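Local coordinates for regulatory protein PCRH (Pseudomonas aeruginosa, PDB 2XCB) that binds the chaperone-binding region of the minor translocator protein PopD, probably acting as its type III secretion chaperone, at residues Y29-D35 and A60-L65. Numbering follows the deposited sequence. Where two conformers were deposited one is given.
Sequences YQAGKWD and ACRQSL
In this tetratricopeptide-repeat (TPR) chaperone, the turn of one helical hairpin, 29-35, packs on the end of the first helix of the next, 60-65. Helix 15-30 closes with a Schellman motif: Gly32 N donates to Tyr29 O (2.9 Å), and Gly32 takes positive phi (74°), easy for a residue without CB. Lys33, at the N-cap position, centres an inverse gamma turn, with a weak bond from Trp34 N to Gly32 O (2.9 Å), and helix 34-47 follows. Residues 60-64 are helical, Ser64 N bonding Ala60 O at 3.0 Å. The backbones come nearest at Trp34 and Cys61, 5.3 Å between CA atoms.

Two aromatic side chains, Tyr29 and Trp34, bridge to helix 52-64. Trp34 (chi1 m) lays its indole against Ser64, whose small side chain allows close approach: Ser64 CB sits 3.6 Å from the centroid of the Trp34 five-membered ring, a CH-pi contact over the face. Leu65 extends this apolar patch, its CG 3.9 Å from Trp34 CB. Tyr29 (chi1 t) reaches across to the small residues Ala60 and Cys61, with Tyr29 CE1 3.8 Å from Ala60 CB; Cys61 SG makes an oblique sulfur-aromatic contact, 5.2 Å from the Tyr29 ring centroid, and its side chain also touches Phe41 of helix 34-47.

Tyr29 OH hydrogen-bonds the backbone of the bound peptide, and both Tyr29 and Ala60 pack on apolar peptide side chains, so the Tyr29-Ala60 end of the contact lines the PopD-binding surface. The polar link is indirect: one water hydrogen-bonds Tyr29 OH (2.7 Å) and Ser64 OG (2.6 Å) and donates to Ala60 O (2.8 Å).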
loop_
_atom_site.group_PDB
_atom_site.type_symbol
_atom_site.label_atom_id
_atom_site.label_comp_id
_atom_site.label_asym_id
_atom_site.label_seq_id
_atom_site.Cartn_x
_atom_site.Cartn_y
_atom_site.Cartn_z
ATOM N N TYR A 29 0.871 -0.086 11.921
ATOM C CA TYR A 29 1.748 -0.387 13.057
ATOM C C TYR A 29 1.321 0.310 14.343
ATOM O O TYR A 29 1.198 -0.364 15.362
ATOM C CB TYR A 29 3.230 -0.069 12.739
ATOM C CG TYR A 29 4.161 -0.468 13.868
ATOM C CD1 TYR A 29 4.515 -1.813 14.076
ATOM C CD2 TYR A 29 4.647 0.479 14.744
ATOM C CE1 TYR A 29 5.356 -2.171 15.160
ATOM C CE2 TYR A 29 5.486 0.143 15.787
ATOM C CZ TYR A 29 5.866 -1.167 15.969
ATOM O OH TYR A 29 6.651 -1.476 17.053
ATOM N N GLN A 30 1.105 1.641 14.302
ATOM C CA GLN A 30 0.646 2.385 15.472
ATOM C C GLN A 30 -0.697 1.824 16.051
ATOM O O GLN A 30 -0.959 1.951 17.224
ATOM C CB GLN A 30 0.468 3.907 15.172
ATOM C CG GLN A 30 1.696 4.635 14.610
ATOM C CD GLN A 30 2.889 4.627 15.563
ATOM O OE1 GLN A 30 2.908 5.353 16.555
ATOM N NE2 GLN A 30 3.883 3.809 15.266
ATOM N N ALA A 31 -1.542 1.230 15.220
ATOM C CA ALA A 31 -2.822 0.694 15.660
ATOM C C ALA A 31 -2.698 -0.807 16.044
ATOM O O ALA A 31 -3.697 -1.476 16.287
ATOM C CB ALA A 31 -3.865 0.886 14.562
ATOM N N GLY A 32 -1.490 -1.349 16.062
ATOM C CA GLY A 32 -1.326 -2.736 16.505
ATOM C C GLY A 32 -1.810 -3.736 15.497
ATOM O O GLY A 32 -1.883 -4.960 15.767
ATOM N N LYS A 33 -2.039 -3.251 14.285
ATOM C CA LYS A 33 -2.418 -4.103 13.185
ATOM C C LYS A 33 -1.120 -4.702 12.560
ATOM O O LYS A 33 -0.724 -4.321 11.417
ATOM C CB LYS A 33 -3.283 -3.300 12.184
ATOM C CG LYS A 33 -4.766 -3.037 12.640
ATOM C CD LYS A 33 -5.715 -2.808 11.425
ATOM C CE LYS A 33 -7.027 -2.087 11.805
ATOM N NZ LYS A 33 -6.913 -0.597 11.987
ATOM N N TRP A 34 -0.487 -5.609 13.284
ATOM C CA TRP A 34 0.858 -6.039 12.899
ATOM C C TRP A 34 0.965 -6.886 11.632
ATOM O O TRP A 34 1.951 -6.794 10.891
ATOM C CB TRP A 34 1.577 -6.627 14.100
ATOM C CG TRP A 34 1.643 -5.680 15.282
ATOM C CD1 TRP A 34 2.006 -4.325 15.285
ATOM C CD2 TRP A 34 1.352 -6.007 16.605
ATOM N NE1 TRP A 34 1.972 -3.809 16.565
ATOM C CE2 TRP A 34 1.573 -4.825 17.400
ATOM C CE3 TRP A 34 0.935 -7.179 17.219
ATOM C CZ2 TRP A 34 1.385 -4.802 18.749
ATOM C CZ3 TRP A 34 0.767 -7.161 18.578
ATOM C CH2 TRP A 34 0.985 -5.975 19.339
ATOM N N ASP A 35 -0.046 -7.723 11.374
ATOM C CA ASP A 35 -0.017 -8.558 10.167
ATOM C C ASP A 35 -0.127 -7.752 8.882
ATOM O O ASP A 35 0.504 -8.065 7.877
ATOM C CB ASP A 35 -1.160 -9.576 10.211
ATOM C CG ASP A 35 -0.652 -10.922 10.604
ATOM O OD1 ASP A 35 0.124 -11.503 9.766
ATOM O OD2 ASP A 35 -0.964 -11.353 11.754
ATOM N N ALA A 60 10.094 -4.526 13.238
ATOM C CA ALA A 60 9.281 -4.206 14.367
ATOM C C ALA A 60 7.970 -5.021 14.324
ATOM O O ALA A 60 7.476 -5.510 15.371
ATOM C CB ALA A 60 9.015 -2.709 14.342
ATOM N N CYS A 61 7.399 -5.195 13.109
ATOM C CA CYS A 61 6.173 -5.976 12.963
ATOM C C CYS A 61 6.342 -7.415 13.331
ATOM O O CYS A 61 5.523 -7.954 14.041
ATOM C CB CYS A 61 5.617 -5.914 11.514
ATOM S SG CYS A 61 5.032 -4.349 11.122
ATOM N N ARG A 62 7.422 -8.009 12.853
ATOM C CA ARG A 62 7.718 -9.388 13.141
ATOM C C ARG A 62 8.035 -9.616 14.654
ATOM O O ARG A 62 7.582 -10.590 15.280
ATOM C CB ARG A 62 8.886 -9.808 12.276
ATOM C CG ARG A 62 8.459 -9.999 10.814
ATOM C CD ARG A 62 9.651 -10.076 9.904
ATOM N NE ARG A 62 9.239 -10.507 8.569
ATOM C CZ ARG A 62 10.054 -10.875 7.578
ATOM N NH1 ARG A 62 11.395 -10.808 7.678
ATOM N NH2 ARG A 62 9.497 -11.197 6.402
ATOM N N GLN A 63 8.792 -8.687 15.219
ATOM C CA GLN A 63 9.026 -8.702 16.665
ATOM C C GLN A 63 7.713 -8.751 17.451
ATOM O O GLN A 63 7.571 -9.590 18.335
ATOM C CB GLN A 63 9.868 -7.501 17.129
ATOM C CG GLN A 63 10.485 -7.743 18.548
ATOM C CD GLN A 63 11.384 -6.588 19.017
ATOM O OE1 GLN A 63 11.925 -5.864 18.222
ATOM N NE2 GLN A 63 11.538 -6.450 20.339
ATOM N N SER A 64 6.759 -7.871 17.111
ATOM C CA SER A 64 5.495 -7.770 17.834
ATOM C C SER A 64 4.624 -9.009 17.689
ATOM O O SER A 64 3.770 -9.260 18.540
ATOM C CB SER A 64 4.731 -6.555 17.374
ATOM O OG SER A 64 5.224 -5.418 18.017
ATOM N N LEU A 65 4.844 -9.765 16.613
ATOM C CA LEU A 65 4.177 -11.033 16.342
ATOM C C LEU A 65 4.957 -12.244 16.853
ATOM O O LEU A 65 4.586 -13.385 16.607
ATOM C CB LEU A 65 4.049 -11.195 14.805
ATOM C CG LEU A 65 3.013 -10.264 14.154
ATOM C CD1 LEU A 65 3.186 -10.352 12.616
ATOM C CD2 LEU A 65 1.586 -10.685 14.603
HETATM O O HOH W 1 7.343 -3.956 17.706
#